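Local coordinates for tegument protein VP22 (Human herpesvirus 1, PDB 4XAL) that takes part in viral mRNA accumulation and late translation, modulates the RNase activity of the virion host shutoff protein and stabilises microtubules during infection, at residues A37-T40 with P41-G45; G98-L101 with L102-N106; A66-Q69 with L70-S74. All blocks are in the same frame, centred on the assembly; numbering follows the deposited sequence.

The three contacts sample the two ends of one long helix and a short helix that packs against its side, all within the conserved core domain of VP22. Contact 1 starts helix 41-74 and contact 3 finishes it; their centres are about 42 Å apart, on opposite sides of the chain's centre. Contact 2, the start of helix 101-107, is nearer the middle, its centre about 21 Å from that of contact 1 and about 26 Å from that of contact 3. No two of them touch. Contacts 1 and 2 are helix starts, with side-chain capping at Thr40 but not at Asn100. Of the three, contact 3 is the one beside a bound peptide.

Contact 1: A37-T40 with P41-G45; sequences APWT and PRVAG
Thr40 and Val43 meet at the N-cap of helix 41-74, where the loop 37-40 turns into the first helical turn. The packed side comprises this cap and the contact of Val43 with Trp39; the exposed side is that of Arg42. Thr40 OG1 lies between its own backbone N and carbonyl carbon (chi1 68°), a rotation that brings the hydroxyl oxygen back over the helix start. There it accepts from Val43 N at 3.2 Å in a nearly straight bond. Val43 CG2 sits against the same oxygen, while Thr40 O takes the next amide, Ala44 N, at 2.9 Å, so side chain and carbonyl of one residue serve two successive N-H groups at the start of the helix.

Beside the cap the indole of Trp39 stands across the Val43 side chain at about a right angle. Val43 CG1 lies over one face of the five-membered ring in a CH-pi contact, 3.9 Å from its centroid. The six-membered ring reaches Ala44, with Trp39 CE3 3.8 Å from Ala44 CB. Val43 is buried, packed also on Ser29, Ala31 and Pro32 of the preceding loop; Pro32 touches the indole too.

On the looser side, the Arg42 chain bends at chi3 and brings the guanidinium back to the Thr40 hydroxyl, so that Thr40 OG1 lies over one of its faces, 3.7 Å from Arg42 NH2.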
loop_
_atom_site.group_PDB
_atom_site.type_symbol
_atom_site.label_atom_id
_atom_site.label_comp_id
_atom_site.label_asym_id
_atom_site.label_seq_id
_atom_site.Cartn_x
_atom_site.Cartn_y
_atom_site.Cartn_z
ATOM N N ALA A 37 -13.944 -14.980 19.935
ATOM C CA ALA A 37 -13.153 -16.193 20.076
ATOM C C ALA A 37 -11.653 -15.926 19.976
ATOM O O ALA A 37 -11.177 -15.290 19.032
ATOM C CB ALA A 37 -13.574 -17.219 19.032
ATOM N N PRO A 38 -10.891 -16.433 20.947
ATOM C CA PRO A 38 -9.432 -16.307 20.895
ATOM C C PRO A 38 -8.827 -16.987 19.671
ATOM O O PRO A 38 -9.130 -18.144 19.355
ATOM C CB PRO A 38 -8.971 -16.986 22.196
ATOM C CG PRO A 38 -10.133 -17.853 22.615
ATOM C CD PRO A 38 -11.354 -17.124 22.164
ATOM N N TRP A 39 -7.972 -16.255 18.963
ATOM C CA TRP A 39 -7.263 -16.806 17.825
ATOM C C TRP A 39 -6.240 -17.824 18.252
ATOM O O TRP A 39 -5.512 -17.607 19.213
ATOM C CB TRP A 39 -6.517 -15.713 17.042
ATOM C CG TRP A 39 -7.359 -14.666 16.396
ATOM C CD1 TRP A 39 -8.705 -14.701 16.149
ATOM C CD2 TRP A 39 -6.888 -13.412 15.894
ATOM N NE1 TRP A 39 -9.099 -13.535 15.518
ATOM C CE2 TRP A 39 -7.996 -12.731 15.354
ATOM C CE3 TRP A 39 -5.630 -12.798 15.862
ATOM C CZ2 TRP A 39 -7.890 -11.459 14.789
ATOM C CZ3 TRP A 39 -5.523 -11.528 15.292
ATOM C CH2 TRP A 39 -6.648 -10.874 14.770
ATOM N N THR A 40 -6.160 -18.921 17.512
ATOM C CA THR A 40 -5.008 -19.806 17.595
ATOM C C THR A 40 -3.752 -19.068 17.114
ATOM O O THR A 40 -3.857 -18.065 16.398
ATOM C CB THR A 40 -5.219 -21.060 16.747
ATOM O OG1 THR A 40 -5.221 -20.688 15.367
ATOM C CG2 THR A 40 -6.551 -21.729 17.094
ATOM N N PRO A 41 -2.559 -19.552 17.508
ATOM C CA PRO A 41 -1.324 -18.944 17.009
ATOM C C PRO A 41 -1.260 -18.919 15.484
ATOM O O PRO A 41 -0.767 -17.950 14.918
ATOM C CB PRO A 41 -0.236 -19.848 17.592
ATOM C CG PRO A 41 -0.823 -20.327 18.862
ATOM C CD PRO A 41 -2.290 -20.509 18.598
ATOM N N ARG A 42 -1.760 -19.966 14.837
ATOM C CA ARG A 42 -1.763 -20.037 13.380
ATOM C C ARG A 42 -2.579 -18.890 12.785
ATOM O O ARG A 42 -2.118 -18.194 11.881
ATOM C CB ARG A 42 -2.321 -21.383 12.914
ATOM C CG ARG A 42 -1.836 -21.849 11.550
ATOM C CD ARG A 42 -2.824 -22.825 10.909
ATOM N NE ARG A 42 -3.800 -23.317 11.880
ATOM C CZ ARG A 42 -5.066 -22.912 11.947
ATOM N NH1 ARG A 42 -5.532 -22.026 11.072
ATOM N NH2 ARG A 42 -5.873 -23.407 12.879
ATOM N N VAL A 43 -3.784 -18.700 13.311
ATOM C CA VAL A 43 -4.677 -17.653 12.842
ATOM C C VAL A 43 -4.098 -16.267 13.097
ATOM O O VAL A 43 -4.156 -15.401 12.224
ATOM C CB VAL A 43 -6.050 -17.766 13.505
ATOM C CG1 VAL A 43 -6.884 -16.505 13.259
ATOM C CG2 VAL A 43 -6.766 -18.994 12.988
ATOM N N ALA A 44 -3.532 -16.056 14.286
ATOM C CA ALA A 44 -2.901 -14.771 14.607
ATOM C C ALA A 44 -1.782 -14.429 13.621
ATOM O O ALA A 44 -1.689 -13.298 13.128
ATOM C CB ALA A 44 -2.357 -14.790 16.031
ATOM N N GLY A 45 -0.934 -15.408 13.337
ATOM C CA GLY A 45 0.150 -15.210 12.387
ATOM C C GLY A 45 -0.382 -14.900 11.002
ATOM O O GLY A 45 0.118 -13.997 10.319
#

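Contact 2: G98-L101 with L102-N106; sequences GKNL and LQRAN
Arg104 folds back along Asn100 where a short 3-10 turn leads into helix 101-107. From the backbone outward, Arg104 CB lies 3.5 Å from Asn100 O, the carbonyl that also accepts from Arg104 N at 2.9 Å. Arg104 CG comes closer to this oxygen, at 3.2 Å. Bends at chi2 (-76°) and chi3 then turn the chain toward the Asn100 side chain. Arg104 NE makes a long, weak ion pair with Glu107, and the side chain also touches Glu97 of the preceding loop. Beyond NE, Arg104 CZ passes Asn100 CB, and at the tip Arg104 NH1 lies 3.5 Å from both Asn100 CB and Asn100 ND2, the amide and guanidinium planes 44° apart.

Asn100 holds the N-cap position but makes no capping bond with its side chain; Asn100 OD1 instead accepts a weak bond from Lys99 NZ. One water donates to Lys99 O and accepts from Leu102 N, a second accepts from Gln103 N at 2.9 Å, and Leu101 N donates to Gly98 O. Arg104 NH1 and Asn100 ND2 are both donors, so their approach is van der Waals contact without a hydrogen bond, beside the backbone bond.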
loop_
_atom_site.group_PDB
_atom_site.type_symbol
_atom_site.label_atom_id
_atom_site.label_comp_id
_atom_site.label_asym_id
_atom_site.label_seq_id
_atom_site.Cartn_x
_atom_site.Cartn_y
_atom_site.Cartn_z
ATOM N N GLY A 98 -9.576 2.608 7.560
ATOM C CA GLY A 98 -10.497 2.082 8.557
ATOM C C GLY A 98 -10.922 0.657 8.245
ATOM O O GLY A 98 -10.117 -0.158 7.791
ATOM N N LYS A 99 -12.205 0.365 8.456
ATOM C CA LYS A 99 -12.726 -0.987 8.272
ATOM C C LYS A 99 -12.622 -1.470 6.828
ATOM O O LYS A 99 -12.705 -2.667 6.564
ATOM C CB LYS A 99 -14.189 -1.059 8.731
ATOM C CG LYS A 99 -15.166 -0.312 7.821
ATOM C CD LYS A 99 -16.611 -0.487 8.287
ATOM C CE LYS A 99 -17.554 0.441 7.543
ATOM N NZ LYS A 99 -17.493 0.230 6.070
ATOM N N ASN A 100 -12.434 -0.542 5.895
ATOM C CA ASN A 100 -12.373 -0.891 4.479
ATOM C C ASN A 100 -10.981 -1.263 3.984
ATOM O O ASN A 100 -10.785 -1.422 2.780
ATOM C CB ASN A 100 -12.899 0.271 3.637
ATOM C CG ASN A 100 -14.363 0.550 3.891
ATOM O OD1 ASN A 100 -15.185 -0.367 3.914
ATOM N ND2 ASN A 100 -14.697 1.821 4.091
ATOM N N LEU A 101 -10.022 -1.393 4.903
ATOM C CA LEU A 101 -8.623 -1.655 4.546
ATOM C C LEU A 101 -8.447 -2.755 3.491
ATOM O O LEU A 101 -7.833 -2.521 2.451
ATOM C CB LEU A 101 -7.811 -2.036 5.782
ATOM C CG LEU A 101 -6.335 -2.374 5.523
ATOM C CD1 LEU A 101 -5.544 -1.106 5.203
ATOM C CD2 LEU A 101 -5.733 -3.069 6.725
ATOM N N LEU A 102 -8.978 -3.952 3.746
ATOM C CA LEU A 102 -8.748 -5.067 2.811
ATOM C C LEU A 102 -9.462 -4.863 1.472
ATOM O O LEU A 102 -8.899 -5.137 0.399
ATOM C CB LEU A 102 -9.193 -6.399 3.434
ATOM C CG LEU A 102 -8.479 -6.844 4.718
ATOM C CD1 LEU A 102 -8.707 -8.337 4.932
ATOM C CD2 LEU A 102 -6.984 -6.531 4.682
ATOM N N GLN A 103 -10.708 -4.413 1.540
ATOM C CA GLN A 103 -11.478 -4.093 0.341
ATOM C C GLN A 103 -10.697 -3.151 -0.573
ATOM O O GLN A 103 -10.531 -3.408 -1.771
ATOM C CB GLN A 103 -12.815 -3.467 0.731
ATOM C CG GLN A 103 -13.542 -2.781 -0.416
ATOM C CD GLN A 103 -14.627 -3.650 -1.014
ATOM O OE1 GLN A 103 -15.299 -4.404 -0.304
ATOM N NE2 GLN A 103 -14.815 -3.544 -2.326
ATOM N N ARG A 104 -10.185 -2.075 0.008
ATOM C CA ARG A 104 -9.450 -1.073 -0.756
ATOM C C ARG A 104 -8.175 -1.657 -1.341
ATOM O O ARG A 104 -7.810 -1.347 -2.473
ATOM C CB ARG A 104 -9.105 0.143 0.112
ATOM C CG ARG A 104 -10.284 0.911 0.691
ATOM C CD ARG A 104 -10.967 1.791 -0.341
ATOM N NE ARG A 104 -12.183 1.152 -0.829
ATOM C CZ ARG A 104 -13.381 1.331 -0.287
ATOM N NH1 ARG A 104 -13.520 2.134 0.760
ATOM N NH2 ARG A 104 -14.439 0.705 -0.792
ATOM N N ALA A 105 -7.478 -2.482 -0.561
ATOM C CA ALA A 105 -6.251 -3.104 -1.039
ATOM C C ALA A 105 -6.530 -4.096 -2.172
ATOM O O ALA A 105 -5.708 -4.270 -3.072
ATOM C CB ALA A 105 -5.533 -3.802 0.088
ATOM N N ASN A 106 -7.682 -4.755 -2.124
ATOM C CA ASN A 106 -8.008 -5.751 -3.143
ATOM C C ASN A 106 -8.480 -5.114 -4.444
ATOM O O ASN A 106 -8.373 -5.722 -5.504
ATOM C CB ASN A 106 -9.079 -6.720 -2.637
ATOM C CG ASN A 106 -8.550 -7.662 -1.584
ATOM O OD1 ASN A 106 -7.356 -7.946 -1.546
ATOM N ND2 ASN A 106 -9.437 -8.156 -0.718
HETATM O O HOH W 1 -10.960 -4.624 5.974
HETATM O O HOH W 2 -12.596 -4.645 3.727
#

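Contact 3: A66-Q69 with L70-S74; sequences AAVQ and LWDMS
Val68 and Asp72 run alongside each other, one turn apart on the last stretch of helix 41-74, with Val68 CG1 3.5 Å from Asp72 OD2. Gln69 and Met73 repeat the arrangement one residue on, and Gln69 CG touches Met73 SD at 3.8 Å. With CG anti to the carbonyl carbon (chi1 -72°), Met73 keeps its CG and sulfur close over Gln69 O, while Gln69 stays extended beyond its own CG. Both pairs are on exposed flanks of the helix.

Regular i to i+4 backbone bonds hold these side chains at their one-turn spacing. Asp72 N donates to Val68 O at 2.9 Å and Met73 N to Gln69 O at 3.0 Å, preceded by the bonds from Leu70 N to Ala66 O and from Trp71 N to Ala67 O. At the helix end Leu70 O is gripped twice: Ser74 OG donates to it at 2.9 Å and Ser74 N at 3.1 Å, from opposite faces of the carbonyl plane.

On another flank Ala66 packs on the backbone of a bound peptide and Leu70 on one of its acidic side chains. Ala66 and Ala67 pack on Ile91 of strand 91-94. Leu82, Leu85 and Ile91 all belong to what is, by similarity, a nuclear export signal. Helix 79-88 lies against the final turn, its Leu85 touched by Leu70, Trp71 and Ser74, and its Leu82 by Trp71.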
loop_
_atom_site.group_PDB
_atom_site.type_symbol
_atom_site.label_atom_id
_atom_site.label_comp_id
_atom_site.label_asym_id
_atom_site.label_seq_id
_atom_site.Cartn_x
_atom_site.Cartn_y
_atom_site.Cartn_z
ATOM N N ALA A 66 1.876 9.279 -6.591
ATOM C CA ALA A 66 2.604 10.517 -6.319
ATOM C C ALA A 66 3.848 10.637 -7.207
ATOM O O ALA A 66 4.197 11.729 -7.684
ATOM C CB ALA A 66 2.999 10.588 -4.859
ATOM N N ALA A 67 4.516 9.512 -7.413
ATOM C CA ALA A 67 5.725 9.481 -8.233
ATOM C C ALA A 67 5.382 9.787 -9.692
ATOM O O ALA A 67 6.106 10.518 -10.374
ATOM C CB ALA A 67 6.410 8.104 -8.106
ATOM N N VAL A 68 4.279 9.221 -10.170
ATOM C CA VAL A 68 3.813 9.512 -11.528
ATOM C C VAL A 68 3.566 11.013 -11.689
ATOM O O VAL A 68 3.944 11.615 -12.697
ATOM C CB VAL A 68 2.520 8.739 -11.867
ATOM C CG1 VAL A 68 1.841 9.330 -13.103
ATOM C CG2 VAL A 68 2.814 7.258 -12.083
ATOM N N GLN A 69 2.932 11.615 -10.684
ATOM C CA GLN A 69 2.620 13.042 -10.721
ATOM C C GLN A 69 3.890 13.874 -10.787
ATOM O O GLN A 69 4.025 14.766 -11.638
ATOM C CB GLN A 69 1.793 13.436 -9.493
ATOM C CG GLN A 69 1.486 14.922 -9.405
ATOM C CD GLN A 69 0.374 15.231 -8.412
ATOM O OE1 GLN A 69 -0.808 15.206 -8.761
ATOM N NE2 GLN A 69 0.749 15.522 -7.170
ATOM N N LEU A 70 4.820 13.570 -9.888
ATOM C CA LEU A 70 6.098 14.260 -9.839
ATOM C C LEU A 70 6.882 14.085 -11.142
ATOM O O LEU A 70 7.467 15.043 -11.662
ATOM C CB LEU A 70 6.922 13.755 -8.651
ATOM C CG LEU A 70 8.357 14.253 -8.563
ATOM C CD1 LEU A 70 8.373 15.754 -8.339
ATOM C CD2 LEU A 70 9.073 13.530 -7.435
ATOM N N TRP A 71 6.904 12.863 -11.664
ATOM C CA TRP A 71 7.585 12.597 -12.929
ATOM C C TRP A 71 6.972 13.403 -14.077
ATOM O O TRP A 71 7.684 14.036 -14.858
ATOM C CB TRP A 71 7.530 11.106 -13.256
ATOM C CG TRP A 71 8.196 10.742 -14.541
ATOM C CD1 TRP A 71 7.688 10.874 -15.799
ATOM C CD2 TRP A 71 9.497 10.160 -14.688
ATOM N NE1 TRP A 71 8.601 10.412 -16.728
ATOM C CE2 TRP A 71 9.719 9.976 -16.066
ATOM C CE3 TRP A 71 10.498 9.787 -13.783
ATOM C CZ2 TRP A 71 10.896 9.417 -16.566
ATOM C CZ3 TRP A 71 11.667 9.239 -14.282
ATOM C CH2 TRP A 71 11.857 9.068 -15.662
ATOM N N ASP A 72 5.650 13.362 -14.177
ATOM C CA ASP A 72 4.933 14.045 -15.248
ATOM C C ASP A 72 5.142 15.557 -15.235
ATOM O O ASP A 72 5.217 16.181 -16.292
ATOM C CB ASP A 72 3.440 13.731 -15.165
ATOM C CG ASP A 72 3.111 12.338 -15.657
ATOM O OD1 ASP A 72 4.011 11.663 -16.207
ATOM O OD2 ASP A 72 1.948 11.926 -15.515
ATOM N N MET A 73 5.226 16.136 -14.043
ATOM C CA MET A 73 5.468 17.571 -13.883
ATOM C C MET A 73 6.898 17.972 -14.255
ATOM O O MET A 73 7.142 19.076 -14.746
ATOM C CB MET A 73 5.193 17.992 -12.441
ATOM C CG MET A 73 3.718 18.012 -12.065
ATOM S SD MET A 73 3.491 18.085 -10.276
ATOM C CE MET A 73 4.964 18.972 -9.779
ATOM N N SER A 74 7.834 17.067 -13.992
ATOM C CA SER A 74 9.254 17.284 -14.263
ATOM C C SER A 74 9.617 16.999 -15.712
ATOM O O SER A 74 10.443 17.697 -16.309
ATOM C CB SER A 74 10.103 16.394 -13.357
ATOM O OG SER A 74 9.869 16.689 -11.997
#